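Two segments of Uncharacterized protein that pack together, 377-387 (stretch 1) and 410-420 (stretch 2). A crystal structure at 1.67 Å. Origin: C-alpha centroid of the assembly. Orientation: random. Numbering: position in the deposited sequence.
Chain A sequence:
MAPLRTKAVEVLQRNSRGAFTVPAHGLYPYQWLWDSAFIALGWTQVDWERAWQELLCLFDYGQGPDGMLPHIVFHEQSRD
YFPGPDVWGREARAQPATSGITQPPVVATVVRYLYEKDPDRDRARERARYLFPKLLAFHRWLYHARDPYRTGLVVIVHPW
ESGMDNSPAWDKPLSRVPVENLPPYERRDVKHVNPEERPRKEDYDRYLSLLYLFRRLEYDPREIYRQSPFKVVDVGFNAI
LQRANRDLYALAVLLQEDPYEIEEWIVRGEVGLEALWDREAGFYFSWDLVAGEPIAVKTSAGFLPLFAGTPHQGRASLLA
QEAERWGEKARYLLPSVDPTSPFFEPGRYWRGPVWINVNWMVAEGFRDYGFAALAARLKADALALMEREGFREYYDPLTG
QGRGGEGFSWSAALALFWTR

Stretch 1 (377-387) RLKADALALME
Stretch 2 (410-420) WSAALALFWTR

Two helices of one chain pack here at a steep, broadly antiparallel angle, through a small apolar contact built around one tryptophan and finished by a single weak hydrogen bond. Stretch 1 is helical throughout, in a helix that runs on past both of its ends; stretch 2 is helical from Trp-410 to Trp-418, and its helix begins earlier in the chain. The N-to-C directions differ by 126° (signed crossing angle -126°), and the axes come no closer than 10.7 Å. The register follows from this reversed course: Lys-379 lies across from Trp-418 (CA to CA 7.7 Å), Leu-383 from Ala-415 (CA to CA 6.7 Å) and Met-386 from Ser-411 (CA to CA 7.7 Å). Steps of four and three residues on one helix meet steps of three and four on the other, so the same face of each helix returns to the contact at every turn. In all, 407 Å² is buried, both sides summed.

Trp-418 gives the most area. Its CA-CB bond points toward stretch 1, and chi1 of -137°, between wells, with chi2 of -25° sets the long direction of the indole across the opposing helix rather than along it. Lys-379 covers one face of it. The lysine is fully extended, with all four chi angles t, and CG of Lys-379 sits 3.6 Å from the centroid of the five-membered ring of Trp-418, 12° off the normal, a CH-pi contact. Farther along the side chain, CD of Lys-379 is 3.5 Å from NE1 of Trp-418, and NZ of Lys-379 gives a weak hydrogen bond to the backbone O of Trp-418 at 3.3 Å. The lysine thus serves twice, with methylenes on the ring and an amine on the carbonyl. At the six-membered ring, CB of Ala-382, directed toward stretch 2, reaches CZ3 of Trp-418 at 3.6 Å, while the backbone O of Leu-378 lies 3.8 Å from CH2 of Trp-418. Both approach obliquely.

Next along the register comes the closest of the three CA pairs, with Leu-383 facing Ala-415. Leu-383 (m, t) starts sideways, but its end comes nearer: CD2 is 4.3 Å from CA of Ala-415, and CD1 is 3.6 Å from CG2 of Thr-419. The CA-CB bond of Met-386 points toward stretch 2, and with rotamer m, t, m its CE lies 3.7 Å from CB of Ala-415 and its SD 3.2 Å from the backbone O of Ser-411; SD is also 3.9 Å from CB of Ser-411, whose chi1 is m.

Thr-419 is the first residue to leave helical phi/psi, at -105/17. With chi1 p, OG1 of Thr-419 donates to O of Ala-415 at 2.8 Å, and its CG2 rests against Leu-383. NH1 of Arg-420, the C-terminal residue, turns back to O of Phe-417 at 2.8 Å.

Off the contact, Arg-377 (t, p, t) forms a salt bridge with Asp-381 (m) one turn later, NE to OD2 2.7 Å. Ala-380 and Leu-416 point away from their opposing stretches. The pattern is economical: one broad ring roofed by an extended lysine, and an alanine on one side of the closest CA pair.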

# COMPACT_ATOMS: atom_id res chain seq x y z
N ARG A 377 -24.20 3.89 -11.69
CA ARG A 377 -24.58 5.13 -12.36
C ARG A 377 -23.77 5.38 -13.63
O ARG A 377 -24.32 5.79 -14.65
CB ARG A 377 -24.43 6.29 -11.35
CG ARG A 377 -24.58 7.68 -11.91
CD ARG A 377 -25.94 7.96 -12.49
NE ARG A 377 -25.96 9.23 -13.22
CZ ARG A 377 -25.84 10.43 -12.66
NH1 ARG A 377 -25.68 10.57 -11.34
NH2 ARG A 377 -25.87 11.50 -13.44
N LEU A 378 -22.46 5.14 -13.58
CA LEU A 378 -21.59 5.30 -14.74
C LEU A 378 -21.96 4.33 -15.85
O LEU A 378 -21.98 4.68 -17.04
CB LEU A 378 -20.11 5.10 -14.33
CG LEU A 378 -19.56 6.22 -13.46
CD1 LEU A 378 -18.35 5.79 -12.68
CD2 LEU A 378 -19.26 7.42 -14.34
N LYS A 379 -22.24 3.09 -15.48
CA LYS A 379 -22.77 2.12 -16.45
C LYS A 379 -24.12 2.54 -17.03
O LYS A 379 -24.32 2.55 -18.24
CB LYS A 379 -22.92 0.76 -15.80
CG LYS A 379 -23.39 -0.32 -16.76
CD LYS A 379 -23.52 -1.66 -16.07
CE LYS A 379 -24.11 -2.68 -17.04
NZ LYS A 379 -24.30 -4.00 -16.40
N ALA A 380 -25.06 2.86 -16.16
CA ALA A 380 -26.39 3.24 -16.62
C ALA A 380 -26.34 4.44 -17.57
O ALA A 380 -26.99 4.45 -18.61
CB ALA A 380 -27.29 3.54 -15.43
N ASP A 381 -25.56 5.46 -17.23
CA ASP A 381 -25.43 6.62 -18.11
C ASP A 381 -24.81 6.24 -19.46
O ASP A 381 -25.30 6.65 -20.51
CB ASP A 381 -24.64 7.74 -17.43
CG ASP A 381 -25.47 8.49 -16.40
OD1 ASP A 381 -26.68 8.17 -16.24
OD2 ASP A 381 -24.90 9.37 -15.72
N ALA A 382 -23.73 5.47 -19.43
CA ALA A 382 -23.11 5.01 -20.69
C ALA A 382 -24.10 4.26 -21.58
O ALA A 382 -24.21 4.54 -22.78
CB ALA A 382 -21.91 4.14 -20.40
N LEU A 383 -24.85 3.33 -20.99
CA LEU A 383 -25.79 2.52 -21.76
C LEU A 383 -26.99 3.35 -22.27
O LEU A 383 -27.41 3.18 -23.42
CB LEU A 383 -26.25 1.30 -20.97
CG LEU A 383 -25.13 0.31 -20.60
CD1 LEU A 383 -25.74 -0.91 -19.95
CD2 LEU A 383 -24.29 -0.12 -21.80
N ALA A 384 -27.49 4.26 -21.44
CA ALA A 384 -28.56 5.18 -21.85
C ALA A 384 -28.15 6.04 -23.05
O ALA A 384 -28.92 6.22 -24.01
CB ALA A 384 -28.97 6.07 -20.68
N LEU A 385 -26.94 6.56 -23.00
CA LEU A 385 -26.42 7.39 -24.10
C LEU A 385 -26.39 6.60 -25.41
O LEU A 385 -26.80 7.10 -26.48
CB LEU A 385 -25.02 7.88 -23.73
CG LEU A 385 -24.97 8.98 -22.67
CD1 LEU A 385 -23.53 9.23 -22.22
CD2 LEU A 385 -25.57 10.27 -23.21
N MET A 386 -25.90 5.37 -25.34
CA MET A 386 -25.77 4.53 -26.54
C MET A 386 -27.14 4.05 -27.03
O MET A 386 -27.35 3.96 -28.25
CB MET A 386 -24.82 3.37 -26.26
CG MET A 386 -23.41 3.87 -26.01
SD MET A 386 -22.14 2.61 -25.96
CE MET A 386 -22.34 1.94 -24.32
N GLU A 387 -28.06 3.77 -26.11
CA GLU A 387 -29.42 3.39 -26.51
C GLU A 387 -30.11 4.50 -27.29
O GLU A 387 -30.80 4.24 -28.27
CB GLU A 387 -30.27 3.10 -25.30
CG GLU A 387 -30.04 1.74 -24.70
CD GLU A 387 -30.57 1.68 -23.29
OE1 GLU A 387 -31.18 2.67 -22.79
OE2 GLU A 387 -30.37 0.65 -22.66
N TRP A 410 -15.11 1.48 -29.99
CA TRP A 410 -15.00 1.09 -28.58
C TRP A 410 -16.30 1.31 -27.80
O TRP A 410 -16.53 0.67 -26.76
CB TRP A 410 -13.79 1.66 -27.85
CG TRP A 410 -13.78 3.06 -27.38
CD1 TRP A 410 -14.79 3.82 -26.84
CD2 TRP A 410 -12.60 3.88 -27.30
NE1 TRP A 410 -14.32 5.04 -26.47
CE2 TRP A 410 -12.97 5.10 -26.74
CE3 TRP A 410 -11.27 3.67 -27.68
CZ2 TRP A 410 -12.06 6.14 -26.56
CZ3 TRP A 410 -10.37 4.68 -27.49
CH2 TRP A 410 -10.76 5.91 -26.95
N SER A 411 -17.16 2.17 -28.32
CA SER A 411 -18.48 2.37 -27.71
C SER A 411 -19.31 1.10 -27.89
O SER A 411 -19.84 0.57 -26.92
CB SER A 411 -19.17 3.60 -28.32
OG SER A 411 -18.45 4.78 -28.01
N ALA A 412 -19.36 0.60 -29.12
CA ALA A 412 -20.01 -0.68 -29.41
C ALA A 412 -19.38 -1.82 -28.62
O ALA A 412 -20.08 -2.62 -27.98
CB ALA A 412 -20.01 -0.96 -30.90
N ALA A 413 -18.05 -1.88 -28.63
CA ALA A 413 -17.37 -2.95 -27.94
C ALA A 413 -17.68 -3.00 -26.46
O ALA A 413 -17.90 -4.07 -25.90
CB ALA A 413 -15.86 -2.81 -28.13
N LEU A 414 -17.67 -1.84 -25.83
CA LEU A 414 -17.87 -1.80 -24.39
C LEU A 414 -19.35 -1.93 -24.03
O LEU A 414 -19.65 -2.49 -22.99
CB LEU A 414 -17.22 -0.55 -23.79
CG LEU A 414 -15.68 -0.58 -23.82
CD1 LEU A 414 -15.08 0.75 -23.38
CD2 LEU A 414 -15.13 -1.70 -22.94
N ALA A 415 -20.26 -1.53 -24.91
CA ALA A 415 -21.68 -1.89 -24.73
C ALA A 415 -21.82 -3.40 -24.60
O ALA A 415 -22.52 -3.89 -23.72
CB ALA A 415 -22.52 -1.38 -25.90
N LEU A 416 -21.16 -4.14 -25.50
CA LEU A 416 -21.18 -5.60 -25.49
C LEU A 416 -20.51 -6.18 -24.25
O LEU A 416 -21.05 -7.07 -23.61
CB LEU A 416 -20.49 -6.13 -26.76
CG LEU A 416 -21.32 -6.03 -28.03
CD1 LEU A 416 -20.43 -6.12 -29.25
CD2 LEU A 416 -22.35 -7.16 -28.03
N PHE A 417 -19.33 -5.68 -23.92
CA PHE A 417 -18.61 -6.20 -22.77
C PHE A 417 -19.36 -5.92 -21.45
O PHE A 417 -19.47 -6.82 -20.59
CB PHE A 417 -17.17 -5.65 -22.72
CG PHE A 417 -16.31 -6.38 -21.73
CD1 PHE A 417 -15.95 -7.69 -21.97
CD2 PHE A 417 -15.90 -5.76 -20.57
CE1 PHE A 417 -15.17 -8.37 -21.07
CE2 PHE A 417 -15.12 -6.45 -19.65
CZ PHE A 417 -14.76 -7.75 -19.91
N TRP A 418 -19.89 -4.72 -21.31
CA TRP A 418 -20.51 -4.30 -20.05
C TRP A 418 -21.80 -5.06 -19.78
O TRP A 418 -22.18 -5.25 -18.62
CB TRP A 418 -20.78 -2.79 -20.06
CG TRP A 418 -20.44 -2.07 -18.81
CD1 TRP A 418 -20.38 -2.56 -17.55
CD2 TRP A 418 -20.13 -0.68 -18.71
NE1 TRP A 418 -20.04 -1.56 -16.66
CE2 TRP A 418 -19.88 -0.40 -17.35
CE3 TRP A 418 -20.03 0.35 -19.64
CZ2 TRP A 418 -19.56 0.89 -16.90
CZ3 TRP A 418 -19.69 1.63 -19.18
CH2 TRP A 418 -19.47 1.88 -17.82
N THR A 419 -22.45 -5.54 -20.84
CA THR A 419 -23.73 -6.23 -20.71
C THR A 419 -23.57 -7.74 -20.91
O THR A 419 -24.56 -8.44 -21.11
CB THR A 419 -24.80 -5.67 -21.66
OG1 THR A 419 -24.38 -5.83 -23.03
CG2 THR A 419 -25.13 -4.20 -21.37
N ARG A 420 -22.35 -8.25 -20.80
CA ARG A 420 -22.10 -9.68 -21.00
C ARG A 420 -22.77 -10.51 -19.93
O ARG A 420 -22.88 -11.73 -20.16
CB ARG A 420 -20.60 -9.97 -21.00
CG ARG A 420 -19.94 -9.85 -19.64
CD ARG A 420 -18.42 -9.90 -19.79
NE ARG A 420 -17.71 -9.81 -18.52
CZ ARG A 420 -17.55 -8.70 -17.81
NH1 ARG A 420 -18.05 -7.53 -18.23
NH2 ARG A 420 -16.87 -8.73 -16.67
OXT ARG A 420 -23.17 -10.01 -18.87